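Local coordinates for protein FkbI (Streptomyces hygroscopicus, PDB 1R2J), which binds FAD and probably acts as an acyl-ACP dehydrogenase in making the methoxymalonyl extender unit of the polyketide FK520, at residues Gly34-Cys40 and Glu100-Gly104; Gly58-Ala62 and Trp231-Gly235; His139-Ala145 and Ala189-His195; Ala311-Ala316 and Ala336-Ala340. The contacts are given in a common frame with arbitrary orientation. Residue numbers count along the deposited sequence, not the author numbering.

From the N terminus, contact 1 opens at Gly34-Cys40 and closes on Glu100-Gly104, returning a largely helical excursion without strand to the end of helix 27-35. Contact 2 opens inside that loop, at Gly58-Ala62, but closes only at Trp231-Gly235, so the two cross; Leu38 of contact 1 packs on Phe60 of contact 2. Contact 2 thus joins the N-terminal and C-terminal helical regions, and the loop it closes encloses contact 3, where His139-Ala145 and Ala189-His195 pair within the middle beta domain beside FAD. Contact 4 follows in series, a short antiparallel closure of the C-terminal helices, and touches contact 2 through Ala311 and Cys233.

Contact 1 (Gly34-Cys40 and Glu100-Gly104); sequences GADGLLC and ELTSG
Helix 27-35 ends in a Schellman motif: Gly37 leaves the helix with phi/psi of 85/-3°, and its N bonds back to Gly34 O at 3.0 Å. The chain runs on as loop to Cys40. Facing it, Leu101-Gly104 is an irregular turn after helix 91-100, with Gly104 at phi 84°. Ala35 lies opposite Gly104 (CA-CA 3.9 Å) and Gly37 opposite Thr102 (CA-CA 4.7 Å), so backbone presses on backbone: Ala35 CA is 3.5 Å from Gly104 N, and Thr102 CA makes a CA-H...O contact of 3.3 Å with Gly34 O. Among side chains, Cys40 (chi1 -118°, between wells) turns toward the turn, its SG 3.8 Å from Leu101 CB and 3.9 Å from Thr102 CG2. Cys40 and Leu101 also share Ala82 of helix 69-88. Thr102 (chi1 p) has weak hydrogen bonds to main-chain carbonyls, among them Lys99 O. The junction of these two helix ends in the N-terminal domain therefore rests largely on close van der Waals packing between glycine-rich backbones.

Contact 2 (Gly58-Ala62 and Trp231-Gly235); sequences GEFTA and WGCVG
Two helical segments, 58-62 and 231-235, cross at -44° with their axes 7.4 Å apart at closest approach; Ala62 and Gly235 are nearest, CA to CA 3.9 Å. Ring contacts dominate. Trp231 (chi1 m, chi2 110°) lays its indole on helix 54-67, and Gly58 CA makes a CH-pi contact, 3.3 Å from the centroid of the five-membered ring and 5° off its normal. A CB on Gly58 would collide with that ring. As a knob, Trp231 occupies the hole formed by Gly58, Glu59, Thr61 and Ala62, with Glu59 CG 4.0 Å from Trp231 CZ3. Apolar packing continues with Ala62 CB, 4.1 Å from Trp231 CE3 and 4.2 Å from Val234 CB, while Thr61 CB lies 4.1 Å from Trp231 CB. Backbones meet directly where Ala62 CA makes a CA-H...O contact of 3.1 Å with Trp231 O. Helix 262-287 backs Trp231 and Val234 through Cys282. This is a single knob-into-hole fit, made close by glycine, between the N-terminal and C-terminal helical domains of the acyl-CoA dehydrogenase fold.

Contact 3 (His139-Ala145 and Ala189-His195); sequences HKVWTTA and AGHADLH. With FAD (flavin-adenine dinucleotide), chain B.
Lys140 and Leu194 form an antiparallel hydrogen-bonded pair, with Lys140 N to Leu194 O at 3.0 Å and Leu194 N to Lys140 O at 2.8 Å; the strand axes run at 175°. The register then slips by one residue in a beta bulge, where Trp142 takes phi/psi 49/29° and its N bonds to Asp193 OD1 at 2.9 Å. Pairing resumes with Ala192 N to Thr143 O at 3.0 Å and a weak Thr143 N to Ala192 O, also 3.0 Å. Past the ladder, a weak bond from Ala145 N to Ala189 O (2.8 Å) joins the two loops. Thr144 holds the flavin: its N reaches FAD O4 at 2.9 Å, its OG1 (chi1 m) FAD N5 at 2.6 Å. Trp142 (chi1 m, chi2 90°) covers FAD C8M with a ring face, and His191 (chi1 m) brings CE1 3.4 Å from FAD C7M. CB of Lys140 packs 4.0 Å from Leu194 CB. The bulged pair and the loop that follows it thus form part of the isoalloxazine site in the middle beta domain of an acyl-CoA dehydrogenase fold.

Contact 4 (Ala311-Ala316 and Ala336-Ala340); sequences AAAGAA and AYRDA
Helices 311-316 and 336-340 lie nearly antiparallel, their N-to-C directions 160° apart (signed crossing -160°) and their axes 8.2 Å apart at closest approach. Ala312 stands opposite Ala340 (CA-CA 4.6 Å) and Ala315 opposite Tyr337 (CA-CA 4.8 Å), and the small residues allow this close spacing. Two methyl bumps do most of the fitting. Ala340 CB points toward the partner helix and settles against the turn at Ala311 and Ala312, 3.5 Å from Ala312 CA and 3.7 Å from Ala311 O, with the CB atoms of Ala311 and Ala312 each 4.2 Å from Ala340 CB. In the opposite sense, Ala315 CB enters the hollow beside Ala336 and Tyr337, 3.6 Å from both Ala336 O and Tyr337 CA and 4.0 Å from Ala336 CB. The two bumps meet at 4.3 Å, Ala315 CB to Ala340 CB. Tyr337 (chi1 t, chi2 59°) extends along the outer margin of the interface, presenting its ring edge to Ala316, with CE1 3.9 Å from Ala316 CB. The side chains meet by apolar contacts alone, in an alanine-lined antiparallel helix pair within the C-terminal domain. Beneath it runs helix 219-248: Ala311 packs on Cys233 and Leu237, and Ala336 on Ile236 and Cys240, so helices 297-322 and 332-345 share that long helix as a common support.

Contact 1 (Gly34-Cys40 and Glu100-Gly104)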
loop_
_atom_site.group_PDB
_atom_site.type_symbol
_atom_site.label_atom_id
_atom_site.label_comp_id
_atom_site.label_asym_id
_atom_site.label_seq_id
_atom_site.Cartn_x
_atom_site.Cartn_y
_atom_site.Cartn_z
ATOM N N GLY A 34 -13.082 7.786 -1.326
ATOM C CA GLY A 34 -13.253 7.320 0.040
ATOM C C GLY A 34 -14.730 7.217 0.388
ATOM O O GLY A 34 -15.184 6.226 0.965
ATOM N N ALA A 35 -15.477 8.257 0.023
ATOM C CA ALA A 35 -16.912 8.312 0.279
ATOM C C ALA A 35 -17.654 7.250 -0.531
ATOM O O ALA A 35 -18.738 6.826 -0.143
ATOM C CB ALA A 35 -17.450 9.706 -0.052
ATOM N N ASP A 36 -17.076 6.823 -1.654
ATOM C CA ASP A 36 -17.712 5.787 -2.467
ATOM C C ASP A 36 -17.400 4.400 -1.908
ATOM O O ASP A 36 -17.897 3.399 -2.421
ATOM C CB ASP A 36 -17.233 5.828 -3.924
ATOM C CG ASP A 36 -17.735 7.047 -4.684
ATOM O OD1 ASP A 36 -18.837 7.548 -4.372
ATOM O OD2 ASP A 36 -17.025 7.490 -5.615
ATOM N N GLY A 37 -16.570 4.339 -0.869
ATOM C CA GLY A 37 -16.210 3.056 -0.288
ATOM C C GLY A 37 -15.044 2.379 -0.998
ATOM O O GLY A 37 -14.598 1.295 -0.605
ATOM N N LEU A 38 -14.555 3.002 -2.066
ATOM C CA LEU A 38 -13.431 2.443 -2.799
ATOM C C LEU A 38 -12.226 2.782 -1.924
ATOM O O LEU A 38 -12.346 3.602 -1.020
ATOM C CB LEU A 38 -13.328 3.097 -4.178
ATOM C CG LEU A 38 -14.628 3.071 -4.991
ATOM C CD1 LEU A 38 -14.502 4.013 -6.181
ATOM C CD2 LEU A 38 -14.938 1.647 -5.445
ATOM N N LEU A 39 -11.075 2.170 -2.164
ATOM C CA LEU A 39 -9.913 2.446 -1.309
ATOM C C LEU A 39 -10.136 1.788 0.047
ATOM O O LEU A 39 -9.214 1.674 0.848
ATOM C CB LEU A 39 -9.727 3.955 -1.094
ATOM C CG LEU A 39 -9.118 4.810 -2.209
ATOM C CD1 LEU A 39 -9.872 4.624 -3.513
ATOM C CD2 LEU A 39 -9.152 6.251 -1.775
ATOM N N CYS A 40 -11.373 1.348 0.264
ATOM C CA CYS A 40 -11.830 0.714 1.499
ATOM C C CYS A 40 -12.772 -0.441 1.188
ATOM O O CYS A 40 -13.449 -0.942 2.085
ATOM C CB CYS A 40 -12.646 1.724 2.301
ATOM S SG CYS A 40 -12.023 2.156 3.884
ATOM N N GLU A 100 -16.475 6.484 9.015
ATOM C CA GLU A 100 -15.822 7.696 8.549
ATOM C C GLU A 100 -14.897 7.410 7.366
ATOM O O GLU A 100 -14.734 8.253 6.483
ATOM C CB GLU A 100 -15.033 8.348 9.686
ATOM C CG GLU A 100 -15.902 8.793 10.850
ATOM C CD GLU A 100 -15.207 9.793 11.751
ATOM O OE1 GLU A 100 -15.674 9.990 12.896
ATOM O OE2 GLU A 100 -14.191 10.381 11.314
ATOM N N LEU A 101 -14.296 6.224 7.350
ATOM C CA LEU A 101 -13.383 5.846 6.269
ATOM C C LEU A 101 -14.131 5.453 4.999
ATOM O O LEU A 101 -13.518 5.060 3.997
ATOM C CB LEU A 101 -12.486 4.679 6.710
ATOM C CG LEU A 101 -11.553 4.928 7.901
ATOM C CD1 LEU A 101 -10.732 3.679 8.160
ATOM C CD2 LEU A 101 -10.640 6.108 7.612
ATOM N N THR A 102 -15.452 5.562 5.038
ATOM C CA THR A 102 -16.274 5.219 3.888
ATOM C C THR A 102 -17.406 6.282 3.755
ATOM O O THR A 102 -18.473 5.989 3.251
ATOM C CB THR A 102 -16.888 3.813 4.057
ATOM O OG1 THR A 102 -17.902 3.860 5.060
ATOM C CG2 THR A 102 -15.843 2.817 4.438
ATOM N N SER A 103 -17.107 7.485 4.245
ATOM C CA SER A 103 -17.952 8.640 4.160
ATOM C C SER A 103 -17.000 9.787 3.735
ATOM O O SER A 103 -17.360 10.976 3.873
ATOM C CB SER A 103 -18.544 9.073 5.510
ATOM O OG SER A 103 -19.352 8.082 6.043
ATOM N N GLY A 104 -15.767 9.420 3.367
ATOM C CA GLY A 104 -14.768 10.342 2.870
ATOM C C GLY A 104 -13.950 11.078 3.917
ATOM O O GLY A 104 -13.412 10.470 4.845
#

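Contact 2 (Gly58-Ala62 and Trp231-Gly235)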
loop_
_atom_site.group_PDB
_atom_site.type_symbol
_atom_site.label_atom_id
_atom_site.label_comp_id
_atom_site.label_asym_id
_atom_site.label_seq_id
_atom_site.Cartn_x
_atom_site.Cartn_y
_atom_site.Cartn_z
ATOM N N GLY A 58 -9.015 -7.109 -4.671
ATOM C CA GLY A 58 -7.659 -7.311 -5.159
ATOM C C GLY A 58 -7.487 -6.938 -6.619
ATOM O O GLY A 58 -6.591 -6.169 -6.973
ATOM N N GLU A 59 -8.335 -7.493 -7.478
ATOM C CA GLU A 59 -8.263 -7.179 -8.896
ATOM C C GLU A 59 -8.549 -5.698 -9.103
ATOM O O GLU A 59 -8.012 -5.082 -10.019
ATOM C CB GLU A 59 -9.254 -8.044 -9.681
ATOM C CG GLU A 59 -9.021 -9.535 -9.433
ATOM C CD GLU A 59 -9.799 -10.442 -10.365
ATOM O OE1 GLU A 59 -11.005 -10.192 -10.578
ATOM O OE2 GLU A 59 -9.200 -11.418 -10.873
ATOM N N PHE A 60 -9.377 -5.119 -8.240
ATOM C CA PHE A 60 -9.689 -3.700 -8.348
ATOM C C PHE A 60 -8.430 -2.899 -8.006
ATOM O O PHE A 60 -8.121 -1.896 -8.659
ATOM C CB PHE A 60 -10.831 -3.316 -7.395
ATOM C CG PHE A 60 -11.053 -1.826 -7.282
ATOM C CD1 PHE A 60 -11.187 -1.036 -8.423
ATOM C CD2 PHE A 60 -11.115 -1.214 -6.033
ATOM C CE1 PHE A 60 -11.375 0.345 -8.319
ATOM C CE2 PHE A 60 -11.303 0.161 -5.915
ATOM C CZ PHE A 60 -11.432 0.944 -7.060
ATOM N N THR A 61 -7.714 -3.363 -6.984
ATOM C CA THR A 61 -6.485 -2.726 -6.530
ATOM C C THR A 61 -5.420 -2.862 -7.620
ATOM O O THR A 61 -4.651 -1.935 -7.872
ATOM C CB THR A 61 -5.982 -3.380 -5.215
ATOM O OG1 THR A 61 -6.953 -3.166 -4.183
ATOM C CG2 THR A 61 -4.644 -2.780 -4.774
ATOM N N ALA A 62 -5.399 -4.022 -8.268
ATOM C CA ALA A 62 -4.454 -4.282 -9.349
ATOM C C ALA A 62 -4.718 -3.299 -10.482
ATOM O O ALA A 62 -3.793 -2.709 -11.032
ATOM C CB ALA A 62 -4.609 -5.727 -9.855
ATOM N N TRP A 231 -1.260 -7.115 -4.898
ATOM C CA TRP A 231 -2.200 -6.860 -5.985
ATOM C C TRP A 231 -1.785 -5.598 -6.730
ATOM O O TRP A 231 -1.959 -5.499 -7.942
ATOM C CB TRP A 231 -3.633 -6.706 -5.452
ATOM C CG TRP A 231 -4.303 -8.012 -5.164
ATOM C CD1 TRP A 231 -4.623 -8.520 -3.935
ATOM C CD2 TRP A 231 -4.745 -8.981 -6.128
ATOM N NE1 TRP A 231 -5.240 -9.744 -4.076
ATOM C CE2 TRP A 231 -5.326 -10.050 -5.409
ATOM C CE3 TRP A 231 -4.708 -9.049 -7.528
ATOM C CZ2 TRP A 231 -5.865 -11.175 -6.043
ATOM C CZ3 TRP A 231 -5.247 -10.169 -8.158
ATOM C CH2 TRP A 231 -5.817 -11.215 -7.411
ATOM N N GLY A 232 -1.226 -4.641 -6.000
ATOM C CA GLY A 232 -0.783 -3.415 -6.631
ATOM C C GLY A 232 0.293 -3.746 -7.652
ATOM O O GLY A 232 0.319 -3.184 -8.755
ATOM N N CYS A 233 1.174 -4.675 -7.294
ATOM C CA CYS A 233 2.258 -5.076 -8.190
ATOM C C CYS A 233 1.752 -5.817 -9.409
ATOM O O CYS A 233 2.344 -5.729 -10.483
ATOM C CB CYS A 233 3.283 -5.919 -7.439
ATOM S SG CYS A 233 4.131 -4.946 -6.176
ATOM N N VAL A 234 0.669 -6.565 -9.241
ATOM C CA VAL A 234 0.073 -7.251 -10.380
ATOM C C VAL A 234 -0.352 -6.139 -11.347
ATOM O O VAL A 234 -0.231 -6.282 -12.559
ATOM C CB VAL A 234 -1.178 -8.066 -9.971
ATOM C CG1 VAL A 234 -1.858 -8.642 -11.213
ATOM C CG2 VAL A 234 -0.777 -9.193 -9.034
ATOM N N GLY A 235 -0.846 -5.030 -10.791
ATOM C CA GLY A 235 -1.275 -3.905 -11.613
ATOM C C GLY A 235 -0.115 -3.306 -12.389
ATOM O O GLY A 235 -0.234 -2.996 -13.582
#

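Contact 3 (His139-Ala145 and Ala189-His195)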
loop_
_atom_site.group_PDB
_atom_site.type_symbol
_atom_site.label_atom_id
_atom_site.label_comp_id
_atom_site.label_asym_id
_atom_site.label_seq_id
_atom_site.Cartn_x
_atom_site.Cartn_y
_atom_site.Cartn_z
ATOM N N HIS A 139 7.721 9.585 17.021
ATOM C CA HIS A 139 8.013 10.042 15.673
ATOM C C HIS A 139 7.917 8.862 14.710
ATOM O O HIS A 139 8.407 7.773 15.005
ATOM C CB HIS A 139 9.431 10.624 15.627
ATOM C CG HIS A 139 9.809 11.219 14.304
ATOM N ND1 HIS A 139 9.735 10.511 13.122
ATOM C CD2 HIS A 139 10.284 12.445 13.977
ATOM C CE1 HIS A 139 10.148 11.275 12.127
ATOM N NE2 HIS A 139 10.488 12.453 12.618
ATOM N N LYS A 140 7.269 9.076 13.571
ATOM C CA LYS A 140 7.142 8.035 12.556
ATOM C C LYS A 140 7.730 8.609 11.274
ATOM O O LYS A 140 7.754 9.830 11.090
ATOM C CB LYS A 140 5.676 7.653 12.328
ATOM C CG LYS A 140 4.989 6.997 13.523
ATOM C CD LYS A 140 5.719 5.739 13.975
ATOM C CE LYS A 140 5.045 5.104 15.185
ATOM N NZ LYS A 140 5.778 3.904 15.702
ATOM N N VAL A 141 8.206 7.738 10.392
ATOM C CA VAL A 141 8.799 8.184 9.143
ATOM C C VAL A 141 8.113 7.577 7.932
ATOM O O VAL A 141 7.489 6.517 8.023
ATOM C CB VAL A 141 10.294 7.816 9.073
ATOM C CG1 VAL A 141 11.065 8.551 10.158
ATOM C CG2 VAL A 141 10.462 6.300 9.208
ATOM N N TRP A 142 8.222 8.269 6.802
ATOM C CA TRP A 142 7.653 7.797 5.544
ATOM C C TRP A 142 6.208 7.326 5.546
ATOM O O TRP A 142 5.846 6.477 4.736
ATOM C CB TRP A 142 8.513 6.663 4.995
ATOM C CG TRP A 142 9.690 7.132 4.255
ATOM C CD1 TRP A 142 10.933 7.386 4.754
ATOM C CD2 TRP A 142 9.746 7.425 2.860
ATOM N NE1 TRP A 142 11.765 7.818 3.751
ATOM C CE2 TRP A 142 11.061 7.850 2.576
ATOM C CE3 TRP A 142 8.811 7.370 1.819
ATOM C CZ2 TRP A 142 11.468 8.219 1.290
ATOM C CZ3 TRP A 142 9.215 7.735 0.541
ATOM C CH2 TRP A 142 10.535 8.154 0.289
ATOM N N THR A 143 5.376 7.867 6.424
ATOM C CA THR A 143 3.980 7.447 6.483
ATOM C C THR A 143 3.223 7.780 5.200
ATOM O O THR A 143 3.034 8.950 4.865
ATOM C CB THR A 143 3.264 8.107 7.669
ATOM O OG1 THR A 143 4.085 7.985 8.835
ATOM C CG2 THR A 143 1.933 7.422 7.934
ATOM N N THR A 144 2.783 6.747 4.487
ATOM C CA THR A 144 2.048 6.935 3.239
ATOM C C THR A 144 0.690 7.608 3.423
ATOM O O THR A 144 -0.053 7.278 4.348
ATOM C CB THR A 144 1.809 5.590 2.525
ATOM O OG1 THR A 144 3.067 5.007 2.170
ATOM C CG2 THR A 144 0.973 5.803 1.264
ATOM N N ALA A 145 0.380 8.543 2.524
ATOM C CA ALA A 145 -0.882 9.280 2.531
ATOM C C ALA A 145 -1.079 10.184 3.752
ATOM O O ALA A 145 -2.126 10.823 3.893
ATOM C CB ALA A 145 -2.050 8.303 2.418
ATOM N N ALA A 189 1.974 9.978 -3.500
ATOM C CA ALA A 189 1.299 9.270 -2.418
ATOM C C ALA A 189 1.210 10.029 -1.094
ATOM O O ALA A 189 0.640 9.521 -0.125
ATOM C CB ALA A 189 1.962 7.925 -2.195
ATOM N N GLY A 190 1.782 11.227 -1.047
ATOM C CA GLY A 190 1.726 12.024 0.166
ATOM C C GLY A 190 2.469 11.476 1.372
ATOM O O GLY A 190 1.947 11.513 2.485
ATOM N N HIS A 191 3.683 10.976 1.164
ATOM C CA HIS A 191 4.495 10.434 2.254
ATOM C C HIS A 191 4.873 11.576 3.187
ATOM O O HIS A 191 5.136 12.685 2.741
ATOM C CB HIS A 191 5.786 9.819 1.704
ATOM C CG HIS A 191 5.572 8.916 0.532
ATOM N ND1 HIS A 191 4.997 7.670 0.648
ATOM C CD2 HIS A 191 5.808 9.099 -0.786
ATOM C CE1 HIS A 191 4.885 7.125 -0.550
ATOM N NE2 HIS A 191 5.370 7.973 -1.438
ATOM N N ALA A 192 4.909 11.308 4.484
ATOM C CA ALA A 192 5.281 12.347 5.428
ATOM C C ALA A 192 5.673 11.754 6.768
ATOM O O ALA A 192 5.148 10.719 7.172
ATOM C CB ALA A 192 4.123 13.321 5.602
ATOM N N ASP A 193 6.618 12.400 7.445
ATOM C CA ASP A 193 7.043 11.939 8.756
ATOM C C ASP A 193 6.048 12.524 9.749
ATOM O O ASP A 193 5.457 13.577 9.496
ATOM C CB ASP A 193 8.452 12.440 9.094
ATOM C CG ASP A 193 9.507 11.950 8.111
ATOM O OD1 ASP A 193 9.335 10.856 7.529
ATOM O OD2 ASP A 193 10.522 12.657 7.932
ATOM N N LEU A 194 5.866 11.846 10.874
ATOM C CA LEU A 194 4.941 12.311 11.894
ATOM C C LEU A 194 5.687 12.705 13.166
ATOM O O LEU A 194 6.432 11.908 13.738
ATOM C CB LEU A 194 3.926 11.211 12.225
ATOM C CG LEU A 194 3.159 10.589 11.057
ATOM C CD1 LEU A 194 2.184 9.541 11.583
ATOM C CD2 LEU A 194 2.424 11.678 10.289
ATOM N N HIS A 195 5.493 13.941 13.600
ATOM C CA HIS A 195 6.124 14.420 14.822
ATOM C C HIS A 195 5.029 14.498 15.875
ATOM O O HIS A 195 4.103 15.302 15.764
ATOM C CB HIS A 195 6.743 15.793 14.584
ATOM C CG HIS A 195 7.707 15.823 13.439
ATOM N ND1 HIS A 195 8.944 15.220 13.494
ATOM C CD2 HIS A 195 7.605 16.364 12.202
ATOM C CE1 HIS A 195 9.564 15.388 12.340
ATOM N NE2 HIS A 195 8.773 16.079 11.538
HETATM P PA FAD B . 16.551 -1.090 6.977
HETATM O O1A FAD B . 15.281 -1.623 7.457
HETATM O O2A FAD B . 17.427 0.053 7.415
HETATM O O5B FAD B . 16.900 -1.331 5.508
HETATM C C5B FAD B . 17.703 -2.443 5.547
HETATM C C4B FAD B . 18.208 -3.021 4.270
HETATM O O4B FAD B . 18.855 -4.116 5.008
HETATM C C3B FAD B . 17.051 -3.632 3.545
HETATM O O3B FAD B . 17.431 -3.876 2.231
HETATM C C2B FAD B . 16.758 -4.857 4.273
HETATM O O2B FAD B . 16.077 -5.954 3.610
HETATM C C1B FAD B . 18.136 -5.311 4.836
HETATM N N9A FAD B . 17.992 -5.955 6.100
HETATM C C8A FAD B . 17.626 -5.451 7.377
HETATM N N7A FAD B . 17.581 -6.334 8.331
HETATM C C5A FAD B . 17.931 -7.520 7.715
HETATM C C6A FAD B . 18.075 -8.831 8.177
HETATM N N6A FAD B . 17.873 -9.175 9.457
HETATM N N1A FAD B . 18.446 -9.805 7.269
HETATM C C2A FAD B . 18.660 -9.495 5.969
HETATM N N3A FAD B . 18.546 -8.218 5.410
HETATM C C4A FAD B . 18.164 -7.300 6.428
HETATM N N1 FAD B . 6.345 2.729 6.888
HETATM C C2 FAD B . 5.174 2.832 7.642
HETATM O O2 FAD B . 5.144 2.567 8.858
HETATM N N3 FAD B . 4.005 3.248 7.020
HETATM C C4 FAD B . 3.892 3.599 5.650
HETATM O O4 FAD B . 2.772 3.971 5.185
HETATM C C4X FAD B . 5.064 3.511 4.933
HETATM N N5 FAD B . 4.973 3.893 3.526
HETATM C C5X FAD B . 6.154 3.850 2.756
HETATM C C6 FAD B . 6.167 4.226 1.386
HETATM C C7 FAD B . 7.339 4.242 0.571
HETATM C C7M FAD B . 7.257 4.669 -0.893
HETATM C C8 FAD B . 8.572 3.865 1.174
HETATM C C8M FAD B . 9.901 3.865 0.442
HETATM C C9 FAD B . 8.609 3.472 2.487
HETATM C C9A FAD B . 7.422 3.428 3.307
HETATM N N10 FAD B . 7.416 3.019 4.742
HETATM C C10 FAD B . 6.276 3.074 5.553
HETATM C "C1'" FAD B . 8.702 2.572 5.062
HETATM C "C2'" FAD B . 8.868 0.968 4.800
HETATM O "O2'" FAD B . 8.293 0.471 6.043
HETATM C "C3'" FAD B . 10.275 0.753 4.862
HETATM O "O3'" FAD B . 10.746 0.414 3.534
HETATM C "C4'" FAD B . 11.124 -0.246 5.688
HETATM O "O4'" FAD B . 10.890 -0.417 7.059
HETATM C "C5'" FAD B . 12.371 0.459 5.436
HETATM O "O5'" FAD B . 13.269 0.454 6.503
HETATM P P FAD B . 14.581 1.387 6.294
HETATM O O1P FAD B . 14.143 1.212 7.595
HETATM O O2P FAD B . 15.806 2.079 6.952
HETATM O O3P FAD B . 15.656 0.203 6.590
#

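Contact 4 (Ala311-Ala316 and Ala336-Ala340)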
loop_
_atom_site.group_PDB
_atom_site.type_symbol
_atom_site.label_atom_id
_atom_site.label_comp_id
_atom_site.label_asym_id
_atom_site.label_seq_id
_atom_site.Cartn_x
_atom_site.Cartn_y
_atom_site.Cartn_z
ATOM N N ALA A 311 7.451 -7.687 -10.405
ATOM C CA ALA A 311 7.068 -6.371 -10.909
ATOM C C ALA A 311 8.312 -5.514 -11.191
ATOM O O ALA A 311 8.366 -4.798 -12.195
ATOM C CB ALA A 311 6.158 -5.660 -9.908
ATOM N N ALA A 312 9.302 -5.585 -10.301
ATOM C CA ALA A 312 10.543 -4.825 -10.466
ATOM C C ALA A 312 11.287 -5.308 -11.710
ATOM O O ALA A 312 11.817 -4.508 -12.483
ATOM C CB ALA A 312 11.434 -4.989 -9.235
ATOM N N ALA A 313 11.332 -6.621 -11.897
ATOM C CA ALA A 313 12.011 -7.189 -13.058
ATOM C C ALA A 313 11.208 -6.854 -14.317
ATOM O O ALA A 313 11.771 -6.491 -15.351
ATOM C CB ALA A 313 12.147 -8.698 -12.901
ATOM N N GLY A 314 9.887 -6.978 -14.220
ATOM C CA GLY A 314 9.035 -6.671 -15.360
ATOM C C GLY A 314 9.165 -5.227 -15.818
ATOM O O GLY A 314 9.202 -4.942 -17.014
ATOM N N ALA A 315 9.239 -4.305 -14.865
ATOM C CA ALA A 315 9.353 -2.893 -15.198
ATOM C C ALA A 315 10.655 -2.619 -15.948
ATOM O O ALA A 315 10.661 -1.853 -16.905
ATOM C CB ALA A 315 9.266 -2.038 -13.925
ATOM N N ALA A 316 11.751 -3.252 -15.524
ATOM C CA ALA A 316 13.035 -3.054 -16.197
ATOM C C ALA A 316 12.973 -3.599 -17.623
ATOM O O ALA A 316 13.526 -3.006 -18.550
ATOM C CB ALA A 316 14.163 -3.737 -15.414
ATOM N N ALA A 336 6.650 2.854 -13.425
ATOM C CA ALA A 336 6.646 1.465 -12.970
ATOM C C ALA A 336 8.043 1.081 -12.489
ATOM O O ALA A 336 8.205 0.419 -11.467
ATOM C CB ALA A 336 6.222 0.535 -14.111
ATOM N N TYR A 337 9.053 1.505 -13.243
ATOM C CA TYR A 337 10.438 1.197 -12.921
ATOM C C TYR A 337 10.798 1.700 -11.512
ATOM O O TYR A 337 11.323 0.940 -10.684
ATOM C CB TYR A 337 11.352 1.816 -13.986
ATOM C CG TYR A 337 12.811 1.451 -13.854
ATOM C CD1 TYR A 337 13.229 0.116 -13.905
ATOM C CD2 TYR A 337 13.779 2.439 -13.696
ATOM C CE1 TYR A 337 14.585 -0.223 -13.804
ATOM C CE2 TYR A 337 15.133 2.110 -13.592
ATOM C CZ TYR A 337 15.527 0.781 -13.647
ATOM O OH TYR A 337 16.859 0.461 -13.529
ATOM N N ARG A 338 10.501 2.972 -11.238
ATOM C CA ARG A 338 10.785 3.561 -9.926
ATOM C C ARG A 338 9.853 3.051 -8.832
ATOM O O ARG A 338 10.285 2.822 -7.699
ATOM C CB ARG A 338 10.676 5.095 -9.975
ATOM C CG ARG A 338 11.860 5.804 -10.643
ATOM C CD ARG A 338 11.708 7.335 -10.612
ATOM N NE ARG A 338 10.606 7.808 -11.450
ATOM C CZ ARG A 338 9.412 8.191 -10.997
ATOM N NH1 ARG A 338 9.143 8.174 -9.692
ATOM N NH2 ARG A 338 8.464 8.563 -11.856
ATOM N N ASP A 339 8.577 2.881 -9.168
ATOM C CA ASP A 339 7.590 2.426 -8.192
ATOM C C ASP A 339 7.819 0.992 -7.743
ATOM O O ASP A 339 7.740 0.703 -6.556
ATOM C CB ASP A 339 6.157 2.559 -8.740
ATOM C CG ASP A 339 5.766 4.003 -9.038
ATOM O OD1 ASP A 339 6.447 4.934 -8.559
ATOM O OD2 ASP A 339 4.758 4.207 -9.749
ATOM N N ALA A 340 8.104 0.104 -8.693
ATOM C CA ALA A 340 8.325 -1.308 -8.394
ATOM C C ALA A 340 9.552 -1.514 -7.504
ATOM O O ALA A 340 9.564 -2.394 -6.644
ATOM C CB ALA A 340 8.472 -2.113 -9.700
#